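NAD-dependent dehydrogenase (PDB 4Z0P) reduces glyoxylate and hydroxypyruvate with NADPH, the coenzyme bound here together with oxalate, and belongs to the D-isomer specific 2-hydroxyacid dehydrogenases. Local coordinates at residues G144-G149 / G209-A214; A242-C247 / G251-A256; W106-C111 / A160-K165. All blocks are in the same frame, centred on the assembly; numbering follows the deposited sequence.

Interaction 1: G144-G149 / G209-A214; sequences GIMGMG and GIFNAA. With NDP (NADPH dihydro-nicotinamide-adenine-dinucleotide phosphate), chain H.
Met-146 meets Phe-211 through its thioether: SD lies 3.7 Å from CE1 of Phe-211, close to the ring plane and 80° off its normal, an edge-on Met-aromatic contact in which the two side chains run past each other in opposite directions. The chain of Met-146 is extended until chi3 (66°), and this last bend brings CE tip to tip with CD1 of Ile-210, 3.9 Å away. Ile-210 also serves the ring from within its own segment, laying CG2 over the centre of one face of Phe-211, while Phe-230 meets the same ring with its plane inclined. Leu-187, Phe-190 and Trp-169 also touch Met-146. Behind the contact, Met-146 closes strand 142-146, hydrogen-bonded to Val-198 of the neighbouring strand, and Asn-212 N-caps helix 213-216 through OD1. Past the strand, Gly-147 and Gly-149 fit the Rossmann GxGxxG pattern. Met-148 N makes a weak hydrogen bond to O3B of NADPH (3.0 Å), and Gly-149 CA comes within 3.3 Å of O5B of NADPH, where a side chain would clash. The strand end that leads into the coenzyme loop is thus joined to the 209-214 turn through van der Waals and sulfur-aromatic contact rather than hydrogen bonds.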
loop_
_atom_site.group_PDB
_atom_site.type_symbol
_atom_site.label_atom_id
_atom_site.label_comp_id
_atom_site.label_asym_id
_atom_site.label_seq_id
_atom_site.Cartn_x
_atom_site.Cartn_y
_atom_site.Cartn_z
ATOM N N GLY A 144 5.174 -14.549 -2.258
ATOM C CA GLY A 144 5.301 -15.517 -3.336
ATOM C C GLY A 144 4.110 -15.361 -4.253
ATOM O O GLY A 144 2.983 -15.489 -3.795
ATOM N N ILE A 145 4.355 -15.098 -5.535
ATOM C CA ILE A 145 3.280 -14.862 -6.491
ATOM C C ILE A 145 3.148 -16.046 -7.422
ATOM O O ILE A 145 4.123 -16.427 -8.079
ATOM C CB ILE A 145 3.530 -13.585 -7.315
ATOM C CG1 ILE A 145 3.611 -12.368 -6.379
ATOM C CG2 ILE A 145 2.406 -13.397 -8.333
ATOM C CD1 ILE A 145 4.211 -11.155 -7.031
ATOM N N MET A 146 1.953 -16.658 -7.430
ATOM C CA MET A 146 1.610 -17.708 -8.388
ATOM C C MET A 146 0.929 -17.053 -9.595
ATOM O O MET A 146 -0.165 -16.490 -9.476
ATOM C CB MET A 146 0.742 -18.778 -7.756
ATOM C CG MET A 146 1.516 -19.647 -6.781
ATOM S SD MET A 146 0.577 -20.816 -5.803
ATOM C CE MET A 146 -0.003 -21.930 -7.045
ATOM N N GLY A 147 1.595 -17.163 -10.753
ATOM C CA GLY A 147 1.214 -16.481 -11.993
ATOM C C GLY A 147 2.179 -15.356 -12.276
ATOM O O GLY A 147 2.140 -14.333 -11.601
ATOM N N MET A 148 3.067 -15.556 -13.241
ATOM C CA MET A 148 4.153 -14.626 -13.581
ATOM C C MET A 148 3.928 -14.046 -14.970
ATOM O O MET A 148 4.845 -14.013 -15.797
ATOM C CB MET A 148 5.497 -15.367 -13.560
ATOM C CG MET A 148 6.065 -15.593 -12.178
ATOM S SD MET A 148 6.760 -14.060 -11.542
ATOM C CE MET A 148 5.432 -13.468 -10.502
ATOM N N GLY A 149 2.707 -13.613 -15.232
ATOM C CA GLY A 149 2.356 -13.031 -16.499
ATOM C C GLY A 149 2.397 -11.521 -16.428
ATOM O O GLY A 149 3.177 -10.935 -15.662
ATOM N N GLY A 209 -9.431 -25.147 -8.322
ATOM C CA GLY A 209 -9.222 -25.687 -6.982
ATOM C C GLY A 209 -7.781 -25.874 -6.520
ATOM O O GLY A 209 -7.530 -26.638 -5.587
ATOM N N ILE A 210 -6.843 -25.148 -7.128
ATOM C CA ILE A 210 -5.432 -25.260 -6.809
ATOM C C ILE A 210 -5.123 -24.728 -5.392
ATOM O O ILE A 210 -4.258 -25.258 -4.696
ATOM C CB ILE A 210 -4.544 -24.566 -7.894
ATOM C CG1 ILE A 210 -3.065 -24.946 -7.748
ATOM C CG2 ILE A 210 -4.679 -23.079 -7.889
ATOM C CD1 ILE A 210 -2.223 -24.520 -8.937
ATOM N N PHE A 211 -5.857 -23.718 -4.959
ATOM C CA PHE A 211 -5.603 -23.126 -3.635
ATOM C C PHE A 211 -6.493 -23.855 -2.630
ATOM O O PHE A 211 -7.645 -23.480 -2.406
ATOM C CB PHE A 211 -5.875 -21.631 -3.624
ATOM C CG PHE A 211 -5.109 -20.848 -4.680
ATOM C CD1 PHE A 211 -3.721 -20.795 -4.665
ATOM C CD2 PHE A 211 -5.787 -20.124 -5.649
ATOM C CE1 PHE A 211 -3.015 -20.041 -5.604
ATOM C CE2 PHE A 211 -5.093 -19.362 -6.584
ATOM C CZ PHE A 211 -3.702 -19.317 -6.570
ATOM N N ASN A 212 -5.940 -24.909 -2.051
ATOM C CA ASN A 212 -6.662 -25.812 -1.140
ATOM C C ASN A 212 -5.848 -26.053 0.140
ATOM O O ASN A 212 -4.749 -25.514 0.303
ATOM C CB ASN A 212 -6.989 -27.133 -1.841
ATOM C CG ASN A 212 -5.767 -27.821 -2.362
ATOM O OD1 ASN A 212 -4.724 -27.808 -1.726
ATOM N ND2 ASN A 212 -5.871 -28.386 -3.548
ATOM N N ALA A 213 -6.433 -26.791 1.082
ATOM C CA ALA A 213 -5.829 -26.957 2.401
ATOM C C ALA A 213 -4.433 -27.559 2.327
ATOM O O ALA A 213 -3.545 -27.130 3.062
ATOM C CB ALA A 213 -6.721 -27.796 3.311
ATOM N N ALA A 214 -4.232 -28.531 1.438
ATOM C CA ALA A 214 -2.899 -29.128 1.276
ATOM C C ALA A 214 -1.859 -28.095 0.862
ATOM O O ALA A 214 -0.733 -28.132 1.338
ATOM C CB ALA A 214 -2.915 -30.272 0.279
HETATM P PA NDP H . -1.124 -13.790 -18.230
HETATM O O1A NDP H . -1.639 -14.746 -19.294
HETATM O O2A NDP H . -0.208 -12.698 -18.670
HETATM O O5B NDP H . -0.375 -14.684 -17.158
HETATM C C5B NDP H . -0.861 -15.920 -16.679
HETATM C C4B NDP H . 0.233 -16.573 -15.880
HETATM O O4B NDP H . -0.332 -17.731 -15.268
HETATM C C3B NDP H . 1.417 -17.055 -16.715
HETATM O O3B NDP H . 2.598 -16.856 -15.945
HETATM C C2B NDP H . 1.135 -18.532 -16.890
HETATM O O2B NDP H . 2.279 -19.343 -17.071
HETATM C C1B NDP H . 0.511 -18.834 -15.553
HETATM N N9A NDP H . -0.246 -20.095 -15.624
HETATM C C8A NDP H . -1.373 -20.393 -16.301
HETATM N N7A NDP H . -1.778 -21.632 -16.135
HETATM C C5A NDP H . -0.848 -22.170 -15.291
HETATM C C6A NDP H . -0.684 -23.456 -14.738
HETATM N N6A NDP H . -1.551 -24.468 -14.972
HETATM N N1A NDP H . 0.380 -23.676 -13.916
HETATM C C2A NDP H . 1.236 -22.670 -13.684
HETATM N N3A NDP H . 1.188 -21.421 -14.158
HETATM C C4A NDP H . 0.104 -21.232 -14.955
HETATM O O3 NDP H . -2.461 -13.256 -17.496
HETATM P PN NDP H . -2.514 -11.836 -16.711
HETATM O O1N NDP H . -1.341 -11.706 -15.799
HETATM O O2N NDP H . -2.817 -10.733 -17.661
HETATM O O5D NDP H . -3.870 -12.082 -15.915
HETATM C C5D NDP H . -3.932 -13.121 -14.958
HETATM C C4D NDP H . -5.363 -13.333 -14.486
HETATM O O4D NDP H . -5.746 -12.300 -13.575
HETATM C C3D NDP H . -6.451 -13.265 -15.548
HETATM O O3D NDP H . -6.531 -14.504 -16.280
HETATM C C2D NDP H . -7.728 -12.972 -14.785
HETATM O O2D NDP H . -8.382 -14.196 -14.407
HETATM C C1D NDP H . -7.164 -12.285 -13.515
HETATM N N1N NDP H . -7.619 -10.900 -13.369
HETATM C C2N NDP H . -8.405 -10.517 -12.288
HETATM C C3N NDP H . -8.823 -9.231 -12.123
HETATM C C7N NDP H . -9.538 -8.754 -10.894
HETATM O O7N NDP H . -10.118 -7.651 -10.950
HETATM N N7N NDP H . -9.559 -9.499 -9.810
HETATM C C4N NDP H . -8.485 -8.222 -13.156
HETATM C C5N NDP H . -7.661 -8.722 -14.285
HETATM C C6N NDP H . -7.247 -9.973 -14.353
HETATM P P2B NDP H . 3.085 -19.347 -18.465
HETATM O O1X NDP H . 3.794 -18.017 -18.476
HETATM O O2X NDP H . 4.024 -20.524 -18.274
HETATM O O3X NDP H . 2.085 -19.518 -19.547
#

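Interaction 2: A242-C247 / G251-A256; sequences ADILEC and GVLGGA
Cys-247 O receives the backbone of the turn that follows its helix. Leu-253 N donates to Cys-247 O at 3.0 Å in a nearly straight bond (167°), arriving from above the carbonyl plane, whereas Gly-251 N gives the same oxygen a weak, bent bond of 3.0 Å (127°). Gly-251, with positive phi, is the first residue to leave the helical conformation, so the chain folds back over the end of helix 241-250. The reversal sets two side chains against Cys-247. Val-252 CB lies 3.9 Å from Cys-247 CB, and Val-252 CG1, anti to its own amide nitrogen (chi1 170°), packs alongside SG. Leu-253 brings CG to 3.9 Å from Cys-247 CB; one turn earlier in the helix, Ile-244 CG2 approaches Leu-253 CD1 at 4.2 Å. Arg-221 binds the carbonyl oxygens of Gly-251 and Val-252, and Ser-250 OG bonds to Val-252 N, further fixing the turn. The arrangement is the helix-to-strand return of a beta-alpha-beta unit, 229-232, 241-250 and 255-258, in the Rossmann-type coenzyme domain. Phe-216 of helix 213-216 touches Ile-244, Cys-247 and Leu-253, and Phe-230 of strand 229-232 touches Ile-244 and Leu-253, so these side chains meet both the short helix and the parallel sheet.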
loop_
_atom_site.group_PDB
_atom_site.type_symbol
_atom_site.label_atom_id
_atom_site.label_comp_id
_atom_site.label_asym_id
_atom_site.label_seq_id
_atom_site.Cartn_x
_atom_site.Cartn_y
_atom_site.Cartn_z
ATOM N N ALA A 242 -14.169 -23.704 1.265
ATOM C CA ALA A 242 -14.332 -24.513 2.469
ATOM C C ALA A 242 -12.985 -24.675 3.199
ATOM O O ALA A 242 -12.930 -24.657 4.433
ATOM C CB ALA A 242 -14.925 -25.878 2.130
ATOM N N ASP A 243 -11.912 -24.857 2.431
ATOM C CA ASP A 243 -10.568 -25.043 2.983
ATOM C C ASP A 243 -9.991 -23.740 3.515
ATOM O O ASP A 243 -9.332 -23.733 4.544
ATOM C CB ASP A 243 -9.617 -25.601 1.929
ATOM C CG ASP A 243 -9.925 -27.020 1.522
ATOM O OD1 ASP A 243 -10.869 -27.655 2.040
ATOM O OD2 ASP A 243 -9.153 -27.547 0.689
ATOM N N ILE A 244 -10.229 -22.638 2.816
ATOM C CA ILE A 244 -9.791 -21.327 3.297
ATOM C C ILE A 244 -10.390 -21.084 4.684
ATOM O O ILE A 244 -9.688 -20.719 5.632
ATOM C CB ILE A 244 -10.192 -20.172 2.342
ATOM C CG1 ILE A 244 -9.467 -20.277 0.984
ATOM C CG2 ILE A 244 -9.838 -18.836 2.975
ATOM C CD1 ILE A 244 -9.990 -19.289 -0.056
ATOM N N LEU A 245 -11.696 -21.306 4.797
ATOM C CA LEU A 245 -12.389 -21.099 6.078
ATOM C C LEU A 245 -11.858 -22.017 7.196
ATOM O O LEU A 245 -11.620 -21.539 8.317
ATOM C CB LEU A 245 -13.894 -21.270 5.913
ATOM C CG LEU A 245 -14.581 -20.180 5.088
ATOM C CD1 LEU A 245 -15.961 -20.611 4.627
ATOM C CD2 LEU A 245 -14.667 -18.901 5.894
ATOM N N GLU A 246 -11.696 -23.311 6.902
ATOM C CA GLU A 246 -11.121 -24.268 7.859
ATOM C C GLU A 246 -9.748 -23.822 8.336
ATOM O O GLU A 246 -9.447 -23.881 9.529
ATOM C CB GLU A 246 -10.964 -25.658 7.232
ATOM C CG GLU A 246 -12.240 -26.460 7.154
ATOM C CD GLU A 246 -11.970 -27.948 7.141
ATOM O OE1 GLU A 246 -12.722 -28.678 7.819
ATOM O OE2 GLU A 246 -11.002 -28.374 6.461
ATOM N N CYS A 247 -8.930 -23.363 7.389
ATOM C CA CYS A 247 -7.571 -22.952 7.700
ATOM C C CYS A 247 -7.501 -21.638 8.456
ATOM O O CYS A 247 -6.611 -21.468 9.283
ATOM C CB CYS A 247 -6.729 -22.873 6.441
ATOM S SG CYS A 247 -6.356 -24.506 5.754
ATOM N N GLY A 251 -6.001 -21.498 12.234
ATOM C CA GLY A 251 -4.788 -20.712 12.289
ATOM C C GLY A 251 -3.731 -21.134 11.288
ATOM O O GLY A 251 -2.664 -20.506 11.242
ATOM N N VAL A 252 -4.011 -22.146 10.469
ATOM C CA VAL A 252 -3.116 -22.536 9.369
ATOM C C VAL A 252 -2.903 -21.332 8.437
ATOM O O VAL A 252 -1.790 -21.083 7.989
ATOM C CB VAL A 252 -3.613 -23.772 8.602
ATOM C CG1 VAL A 252 -2.797 -23.985 7.336
ATOM C CG2 VAL A 252 -3.485 -25.021 9.488
ATOM N N LEU A 253 -3.974 -20.584 8.176
ATOM C CA LEU A 253 -3.864 -19.263 7.567
ATOM C C LEU A 253 -4.092 -18.202 8.623
ATOM O O LEU A 253 -5.049 -18.276 9.390
ATOM C CB LEU A 253 -4.901 -19.066 6.465
ATOM C CG LEU A 253 -4.685 -19.841 5.163
ATOM C CD1 LEU A 253 -5.877 -19.633 4.236
ATOM C CD2 LEU A 253 -3.409 -19.384 4.474
ATOM N N GLY A 254 -3.208 -17.211 8.656
ATOM C CA GLY A 254 -3.304 -16.127 9.632
ATOM C C GLY A 254 -4.259 -15.039 9.178
ATOM O O GLY A 254 -4.755 -14.245 9.991
ATOM N N GLY A 255 -4.515 -14.992 7.877
ATOM C CA GLY A 255 -5.421 -14.015 7.302
ATOM C C GLY A 255 -5.520 -14.187 5.814
ATOM O O GLY A 255 -4.812 -15.004 5.213
ATOM N N ALA A 256 -6.405 -13.398 5.199
ATOM C CA ALA A 256 -6.584 -13.469 3.758
ATOM C C ALA A 256 -7.111 -12.162 3.184
ATOM O O ALA A 256 -7.736 -11.383 3.898
ATOM C CB ALA A 256 -7.531 -14.605 3.394
#

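Interaction 3: W106-C111 / A160-K165; sequences WVMMQC and AAMGFK
Met-108 reaches from helix 97-115 to Met-162, the two side chains crossing at about a right angle. Its CG stands anti to the backbone N (chi1 180°), and bends at chi2 and chi3 carry the thioether across to the other segment, where CE presses on Met-162 CG at 3.4 Å, tighter than usual carbon contact. SD of Met-108 lies 3.7 Å from the same Met-162 CG and, more distantly, near the plane of the Phe-164 ring at its edge. An alanine here would remove the thioether and would probably leave Met-162 without its crossing partner, opening a gap beside the edge of Phe-164. Leu-112 of the second subunit packs on Met-108 and Ser-104 of that subunit on Met-162, placing this end of the contact at the dimer interface. The receiving segment ends helix 150-161, which follows the glycine-rich coenzyme loop in the Rossmann-type domain. A Schellman motif at Gly-163, with positive phi, turns the chain out of the helix and toward strand 165-169, and Phe-164, just after that turn, points its ring at helix 97-115. Further along, Gln-110 looks elsewhere: NE2 bonds to Trp-106 O at 3.3 Å and lies over a face of the Trp-106 ring, while OE1 bonds to Ser-257. One turn after Met-108, Cys-111 sets CB 3.7 Å from Phe-164 CZ. Its SG stands above the ring face, 5.2 Å from the centroid of Phe-164 and 16° off the normal, a distant Cys sulfur-aromatic contact. Leu-159 and Val-143 touch both Cys-111 and Phe-164.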
loop_
_atom_site.group_PDB
_atom_site.type_symbol
_atom_site.label_atom_id
_atom_site.label_comp_id
_atom_site.label_asym_id
_atom_site.label_seq_id
_atom_site.Cartn_x
_atom_site.Cartn_y
_atom_site.Cartn_z
ATOM N N TRP A 106 -3.726 -2.824 -5.932
ATOM C CA TRP A 106 -4.502 -3.668 -5.033
ATOM C C TRP A 106 -3.593 -4.686 -4.322
ATOM O O TRP A 106 -3.722 -4.902 -3.114
ATOM C CB TRP A 106 -5.635 -4.372 -5.805
ATOM C CG TRP A 106 -6.550 -5.213 -4.928
ATOM C CD1 TRP A 106 -7.734 -4.832 -4.376
ATOM C CD2 TRP A 106 -6.345 -6.582 -4.531
ATOM N NE1 TRP A 106 -8.289 -5.884 -3.663
ATOM C CE2 TRP A 106 -7.450 -6.962 -3.734
ATOM C CE3 TRP A 106 -5.354 -7.524 -4.788
ATOM C CZ2 TRP A 106 -7.573 -8.259 -3.181
ATOM C CZ3 TRP A 106 -5.471 -8.807 -4.258
ATOM C CH2 TRP A 106 -6.589 -9.157 -3.460
ATOM N N VAL A 107 -2.674 -5.298 -5.061
ATOM C CA VAL A 107 -1.753 -6.280 -4.480
ATOM C C VAL A 107 -0.869 -5.610 -3.418
ATOM O O VAL A 107 -0.711 -6.123 -2.320
ATOM C CB VAL A 107 -0.898 -6.985 -5.560
ATOM C CG1 VAL A 107 0.161 -7.883 -4.935
ATOM C CG2 VAL A 107 -1.790 -7.805 -6.486
ATOM N N MET A 108 -0.315 -4.458 -3.755
ATOM C CA MET A 108 0.508 -3.705 -2.802
ATOM C C MET A 108 -0.304 -3.371 -1.566
ATOM O O MET A 108 0.192 -3.519 -0.438
ATOM C CB MET A 108 1.005 -2.414 -3.454
ATOM C CG MET A 108 1.879 -1.531 -2.548
ATOM S SD MET A 108 3.440 -2.322 -2.066
ATOM C CE MET A 108 4.232 -2.372 -3.679
ATOM N N MET A 109 -1.548 -2.924 -1.754
ATOM C CA MET A 109 -2.381 -2.584 -0.590
ATOM C C MET A 109 -2.565 -3.789 0.326
ATOM O O MET A 109 -2.450 -3.663 1.548
ATOM C CB MET A 109 -3.728 -2.032 -1.009
ATOM C CG MET A 109 -4.525 -1.524 0.170
ATOM S SD MET A 109 -6.019 -0.636 -0.356
ATOM C CE MET A 109 -6.903 -1.976 -1.000
ATOM N N GLN A 110 -2.853 -4.958 -0.253
ATOM C CA GLN A 110 -3.071 -6.131 0.603
ATOM C C GLN A 110 -1.795 -6.513 1.335
ATOM O O GLN A 110 -1.822 -6.850 2.520
ATOM C CB GLN A 110 -3.523 -7.350 -0.190
ATOM C CG GLN A 110 -4.734 -7.145 -1.071
ATOM C CD GLN A 110 -5.829 -6.341 -0.431
ATOM O OE1 GLN A 110 -6.255 -6.616 0.697
ATOM N NE2 GLN A 110 -6.304 -5.323 -1.148
ATOM N N CYS A 111 -0.672 -6.523 0.622
ATOM C CA CYS A 111 0.585 -6.902 1.286
ATOM C C CYS A 111 0.910 -5.920 2.436
ATOM O O CYS A 111 1.407 -6.341 3.479
ATOM C CB CYS A 111 1.740 -6.992 0.289
ATOM S SG CYS A 111 1.528 -8.409 -0.847
ATOM N N ALA A 160 8.918 -5.688 -4.745
ATOM C CA ALA A 160 10.362 -5.712 -4.470
ATOM C C ALA A 160 10.886 -4.293 -4.234
ATOM O O ALA A 160 11.689 -4.067 -3.311
ATOM C CB ALA A 160 11.136 -6.385 -5.610
ATOM N N ALA A 161 10.402 -3.334 -5.023
ATOM C CA ALA A 161 10.838 -1.939 -4.882
ATOM C C ALA A 161 10.430 -1.325 -3.552
ATOM O O ALA A 161 11.101 -0.398 -3.061
ATOM C CB ALA A 161 10.345 -1.078 -6.047
ATOM N N MET A 162 9.350 -1.816 -2.973
ATOM C CA MET A 162 8.902 -1.347 -1.658
ATOM C C MET A 162 9.591 -2.053 -0.498
ATOM O O MET A 162 9.377 -1.681 0.659
ATOM C CB MET A 162 7.389 -1.483 -1.538
ATOM C CG MET A 162 6.613 -0.365 -2.230
ATOM S SD MET A 162 6.884 1.244 -1.510
ATOM C CE MET A 162 6.235 0.987 0.149
ATOM N N GLY A 163 10.395 -3.070 -0.799
ATOM C CA GLY A 163 11.257 -3.731 0.181
ATOM C C GLY A 163 10.932 -5.194 0.454
ATOM O O GLY A 163 11.705 -5.866 1.128
ATOM N N PHE A 164 9.792 -5.711 -0.028
ATOM C CA PHE A 164 9.490 -7.121 0.176
ATOM C C PHE A 164 10.507 -8.020 -0.511
ATOM O O PHE A 164 11.073 -7.675 -1.550
ATOM C CB PHE A 164 8.099 -7.479 -0.354
ATOM C CG PHE A 164 6.963 -6.906 0.458
ATOM C CD1 PHE A 164 6.536 -7.555 1.603
ATOM C CD2 PHE A 164 6.309 -5.741 0.058
ATOM C CE1 PHE A 164 5.500 -7.041 2.372
ATOM C CE2 PHE A 164 5.263 -5.226 0.824
ATOM C CZ PHE A 164 4.855 -5.877 1.975
ATOM N N LYS A 165 10.755 -9.180 0.090
ATOM C CA LYS A 165 11.402 -10.267 -0.639
ATOM C C LYS A 165 10.334 -10.867 -1.515
ATOM O O LYS A 165 9.241 -11.166 -1.028
ATOM C CB LYS A 165 11.977 -11.296 0.342
ATOM C CG LYS A 165 12.631 -12.492 -0.329
ATOM C CD LYS A 165 14.085 -12.227 -0.691
ATOM C CE LYS A 165 14.709 -13.440 -1.359
ATOM N NZ LYS A 165 14.106 -13.707 -2.691
#

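All three contacts belong to the Rossmann-type coenzyme domain. Along the chain, interactions 1 and 3 interleave: 106-111, 144-149, 160-165, then 209-214; interaction 2 follows both. Strand 142-146 of interaction 1 leads through the NADPH loop into helix 150-161, whose end interaction 3 packs against helix 97-115; their centres are about 17 Å apart and their nearest atoms about 5 Å. Interactions 1 and 2, about 14 Å between centres, touch directly where Asp-243 OD2 probably accepts a hydrogen bond from Ala-213 N, and both reach the seven-stranded parallel sheet. Interactions 2 and 3 lie about 21 Å apart between centres. The three thus tie helices and turns round the sheet that carries NADPH, with interaction 3 also reaching the second subunit.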